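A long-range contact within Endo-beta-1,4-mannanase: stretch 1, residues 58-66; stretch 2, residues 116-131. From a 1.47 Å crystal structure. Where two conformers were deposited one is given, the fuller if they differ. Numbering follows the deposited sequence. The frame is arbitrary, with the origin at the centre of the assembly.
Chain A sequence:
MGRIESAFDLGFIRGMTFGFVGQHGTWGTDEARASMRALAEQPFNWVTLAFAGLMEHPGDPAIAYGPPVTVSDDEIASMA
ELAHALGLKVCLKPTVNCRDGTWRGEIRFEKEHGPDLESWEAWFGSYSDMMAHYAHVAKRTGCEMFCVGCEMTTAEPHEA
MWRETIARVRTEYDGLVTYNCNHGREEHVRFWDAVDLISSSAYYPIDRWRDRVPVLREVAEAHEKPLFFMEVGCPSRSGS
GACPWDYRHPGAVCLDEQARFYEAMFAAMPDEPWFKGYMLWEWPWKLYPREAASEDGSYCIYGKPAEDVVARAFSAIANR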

# COMPACT_ATOMS: atom_id res chain seq x y z
N PRO A 58 13.48 -10.43 -12.47
CA PRO A 58 13.22 -10.86 -11.08
C PRO A 58 14.38 -11.58 -10.41
O PRO A 58 14.35 -11.73 -9.19
N GLY A 59 15.40 -11.96 -11.16
CA GLY A 59 16.65 -12.50 -10.65
C GLY A 59 17.84 -11.57 -10.81
O GLY A 59 18.97 -12.01 -10.64
N ASP A 60 17.58 -10.29 -11.11
CA ASP A 60 18.64 -9.25 -11.21
C ASP A 60 18.54 -8.31 -9.97
O ASP A 60 17.47 -7.80 -9.67
N PRO A 61 19.65 -8.14 -9.22
CA PRO A 61 19.53 -7.31 -8.02
C PRO A 61 19.37 -5.80 -8.25
O PRO A 61 19.16 -5.04 -7.30
N ALA A 62 19.51 -5.36 -9.50
CA ALA A 62 19.42 -3.94 -9.82
C ALA A 62 18.02 -3.42 -9.70
O ALA A 62 17.07 -4.08 -10.12
N ILE A 63 17.90 -2.22 -9.15
CA ILE A 63 16.65 -1.49 -9.06
C ILE A 63 16.80 -0.06 -9.61
O ILE A 63 17.70 0.70 -9.23
N ALA A 64 15.89 0.28 -10.51
CA ALA A 64 15.84 1.61 -11.10
C ALA A 64 14.79 2.45 -10.41
O ALA A 64 13.61 2.13 -10.42
N TYR A 65 15.22 3.54 -9.79
CA TYR A 65 14.29 4.48 -9.19
C TYR A 65 14.83 5.91 -9.25
O TYR A 65 16.00 6.12 -9.60
N GLY A 66 13.98 6.86 -8.88
CA GLY A 66 14.24 8.25 -9.17
C GLY A 66 14.07 8.50 -10.67
O GLY A 66 13.70 7.60 -11.41
N ASP A 116 28.55 -8.77 -5.35
CA ASP A 116 28.64 -8.59 -6.79
C ASP A 116 28.07 -9.75 -7.55
O ASP A 116 28.17 -9.82 -8.80
N LEU A 117 27.42 -10.65 -6.84
CA LEU A 117 26.78 -11.78 -7.49
C LEU A 117 25.27 -11.52 -7.64
O LEU A 117 24.75 -10.53 -7.13
N GLU A 118 24.58 -12.39 -8.36
CA GLU A 118 23.13 -12.32 -8.47
C GLU A 118 22.55 -12.96 -7.22
O GLU A 118 22.12 -14.12 -7.24
N SER A 119 22.58 -12.21 -6.12
CA SER A 119 22.30 -12.76 -4.79
C SER A 119 21.24 -11.97 -4.02
O SER A 119 21.03 -10.79 -4.29
N TRP A 120 20.66 -12.63 -3.00
CA TRP A 120 19.79 -11.94 -2.09
C TRP A 120 20.52 -10.80 -1.39
O TRP A 120 19.97 -9.71 -1.24
N GLU A 121 21.78 -11.03 -1.03
CA GLU A 121 22.57 -9.98 -0.40
C GLU A 121 22.65 -8.74 -1.28
O GLU A 121 22.44 -7.61 -0.86
N ALA A 122 22.95 -8.98 -2.56
CA ALA A 122 23.06 -7.86 -3.46
C ALA A 122 21.72 -7.14 -3.65
O ALA A 122 21.67 -5.91 -3.72
N TRP A 123 20.63 -7.90 -3.79
CA TRP A 123 19.33 -7.29 -3.95
C TRP A 123 18.96 -6.47 -2.72
O TRP A 123 18.51 -5.34 -2.84
N PHE A 124 19.20 -7.05 -1.53
CA PHE A 124 18.91 -6.30 -0.33
C PHE A 124 19.77 -5.04 -0.21
O PHE A 124 19.32 -4.04 0.36
N GLY A 125 20.99 -5.07 -0.75
CA GLY A 125 21.80 -3.85 -0.78
C GLY A 125 21.14 -2.77 -1.61
O GLY A 125 21.02 -1.64 -1.22
N SER A 126 20.69 -3.15 -2.81
CA SER A 126 20.01 -2.20 -3.68
C SER A 126 18.72 -1.70 -3.04
O SER A 126 18.42 -0.52 -3.09
N TYR A 127 17.97 -2.63 -2.47
CA TYR A 127 16.67 -2.32 -1.85
C TYR A 127 16.82 -1.45 -0.58
O TYR A 127 16.10 -0.49 -0.40
N SER A 128 17.82 -1.77 0.22
CA SER A 128 18.07 -1.01 1.46
C SER A 128 18.53 0.41 1.10
O SER A 128 18.10 1.40 1.69
N ASP A 129 19.29 0.52 -0.00
CA ASP A 129 19.70 1.81 -0.50
C ASP A 129 18.44 2.64 -0.88
O ASP A 129 18.30 3.81 -0.57
N MET A 130 17.54 2.02 -1.61
CA MET A 130 16.32 2.67 -1.99
C MET A 130 15.44 3.06 -0.79
O MET A 130 14.98 4.19 -0.73
N MET A 131 15.22 2.13 0.14
CA MET A 131 14.38 2.42 1.30
C MET A 131 14.99 3.50 2.19
O MET A 131 14.27 4.37 2.69

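Packing of the stretch 58-66 of Endo-beta-1,4-mannanase against the start of a helix (120-131), burying 530 Å² summed over both sides. Apolar contacts: Pro 61, its ring C-gamma endo and its CA-to-CB bond sideways to the helix, lies where the two backbones come closest in register (Pro 61 CA to Trp 123 CA, 4.1 Å). Its CB rests on the first turn, 3.8 Å from Ala 122 CB and 4.1 Å from Trp 123 CB. Ile 63 points toward the helix with chi1 m and chi2 t, an extended reach that sets its CD1 4.0 Å from Tyr 127 CB and 3.9 Å from Ser 126 CB; the same methyl lies 3.8 Å from Trp 123 NE1, which is hydrogen-bonded elsewhere in the structure. Its other branch ends at CG2, 4.0 Å from Met 130 SD. The intervening Ala 62 and Ala 64 point away. Aromatic contacts: Tyr 65 (chi1 p) and Met 130 (t, t, p) point toward each other's stretches, and the thioether chain crosses the phenol face. Met 130 CG sits 3.6 Å from the centroid of the Tyr 65 ring, 8° off its normal, a CH-pi contact, whereas Met 130 SD lies obliquely at 4.2 Å from that centroid. Polar contacts: Ser 126 (chi1 m) points toward the other stretch and its OG donates to Pro 61 O at 2.9 Å, the one direct hydrogen bond between the stretches. Within the helical stretch, Ser 119 (p) turns away from the other stretch and caps the helix, its OG accepting from Ala 122 N at 2.8 Å. Waters: two bridge the stretches. Water 1 donates to Gly 59 O (2.7 Å) and to Glu 118 OE1 (2.9 Å); water 2 donates to Ser 126 O (2.6 Å) and is hydrogen-bonded to Tyr 65 OH (3.1 Å).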

# COMPACT_ATOMS: atom_id res chain seq x y z
CB PRO A 58 12.02 -11.79 -11.21
CG PRO A 58 12.07 -12.29 -12.61
CD PRO A 58 12.64 -11.18 -13.42
CB ASP A 60 18.46 -8.51 -12.55
CG ASP A 60 19.49 -7.44 -12.81
OD1 ASP A 60 20.18 -6.99 -11.87
OD2 ASP A 60 19.62 -7.05 -14.00
CB PRO A 61 20.86 -7.58 -7.29
CG PRO A 61 21.82 -7.96 -8.38
CD PRO A 61 20.98 -8.76 -9.33
CB ALA A 62 19.92 -3.71 -11.26
CB ILE A 63 16.13 -1.40 -7.60
CG1 ILE A 63 16.13 -2.77 -6.92
CG2 ILE A 63 14.75 -0.78 -7.60
CD1 ILE A 63 15.81 -2.71 -5.44
CB ALA A 64 15.54 1.50 -12.61
CB TYR A 65 13.98 4.10 -7.74
CG TYR A 65 15.22 4.01 -6.85
CD1 TYR A 65 15.95 2.83 -6.77
CD2 TYR A 65 15.64 5.11 -6.11
CE1 TYR A 65 17.08 2.73 -5.96
CE2 TYR A 65 16.76 5.03 -5.29
CZ TYR A 65 17.47 3.85 -5.23
OH TYR A 65 18.57 3.76 -4.44
CB ASP A 116 30.09 -8.35 -7.18
CG ASP A 116 30.62 -7.11 -6.54
OD1 ASP A 116 29.82 -6.17 -6.32
OD2 ASP A 116 31.83 -7.09 -6.26
CB LEU A 117 27.06 -13.08 -6.73
CG LEU A 117 28.53 -13.38 -6.43
CD1 LEU A 117 28.69 -14.69 -5.67
CD2 LEU A 117 29.35 -13.38 -7.73
CB GLU A 118 22.61 -13.02 -9.75
CG GLU A 118 22.98 -12.25 -11.01
CD GLU A 118 22.37 -12.78 -12.30
OE1 GLU A 118 21.55 -13.74 -12.27
OE2 GLU A 118 22.72 -12.22 -13.37
CB SER A 119 23.58 -12.73 -3.95
OG SER A 119 23.96 -11.39 -3.69
CB TRP A 120 19.20 -12.93 -1.09
CG TRP A 120 18.06 -13.67 -1.67
CD1 TRP A 120 18.04 -14.97 -2.06
CD2 TRP A 120 16.76 -13.15 -1.87
NE1 TRP A 120 16.79 -15.29 -2.54
CE2 TRP A 120 15.98 -14.19 -2.42
CE3 TRP A 120 16.19 -11.89 -1.69
CZ2 TRP A 120 14.63 -14.01 -2.75
CZ3 TRP A 120 14.87 -11.70 -2.02
CH2 TRP A 120 14.09 -12.76 -2.52
CB GLU A 121 23.99 -10.46 -0.11
CG GLU A 121 24.83 -9.43 0.65
CD GLU A 121 26.19 -9.91 1.06
OE1 GLU A 121 26.59 -11.07 0.81
OE2 GLU A 121 26.87 -9.08 1.69
CB ALA A 122 23.60 -8.31 -4.78
CB TRP A 123 18.24 -8.31 -4.25
CG TRP A 123 16.90 -7.67 -4.40
CD1 TRP A 123 16.41 -7.02 -5.51
CD2 TRP A 123 15.94 -7.45 -3.35
NE1 TRP A 123 15.18 -6.47 -5.23
CE2 TRP A 123 14.87 -6.74 -3.92
CE3 TRP A 123 15.88 -7.82 -1.99
CZ2 TRP A 123 13.76 -6.36 -3.18
CZ3 TRP A 123 14.74 -7.47 -1.26
CH2 TRP A 123 13.70 -6.75 -1.86
CB PHE A 124 19.05 -7.17 0.90
CG PHE A 124 17.78 -7.82 1.34
CD1 PHE A 124 16.86 -7.13 2.12
CD2 PHE A 124 17.49 -9.12 0.99
CE1 PHE A 124 15.68 -7.73 2.51
CE2 PHE A 124 16.31 -9.72 1.39
CZ PHE A 124 15.42 -9.02 2.16
CB SER A 126 19.64 -2.85 -4.99
OG SER A 126 20.77 -3.29 -5.70
CB TYR A 127 15.97 -3.60 -1.50
CG TYR A 127 14.56 -3.40 -1.07
CD1 TYR A 127 13.55 -3.14 -1.99
CD2 TYR A 127 14.20 -3.49 0.24
CE1 TYR A 127 12.25 -2.95 -1.60
CE2 TYR A 127 12.89 -3.32 0.65
CZ TYR A 127 11.91 -3.05 -0.25
OH TYR A 127 10.61 -2.89 0.16
CB SER A 128 19.09 -1.74 2.31
OG SER A 128 19.37 -0.96 3.42
CB ASP A 129 20.65 1.57 -1.68
CG ASP A 129 22.10 1.46 -1.29
OD1 ASP A 129 22.43 1.50 -0.09
OD2 ASP A 129 22.93 1.30 -2.21
CB MET A 130 15.55 1.73 -2.90
CG MET A 130 14.29 2.34 -3.47
SD MET A 130 13.33 1.34 -4.57
CE MET A 130 12.39 0.29 -3.52
CB MET A 131 14.13 1.17 2.15
CG MET A 131 13.31 0.09 1.51
SD MET A 131 11.66 0.66 1.07
CE MET A 131 12.02 0.87 -0.54
O HOH W 1 19.66 -14.61 -10.30
O HOH W 2 19.64 0.84 -4.94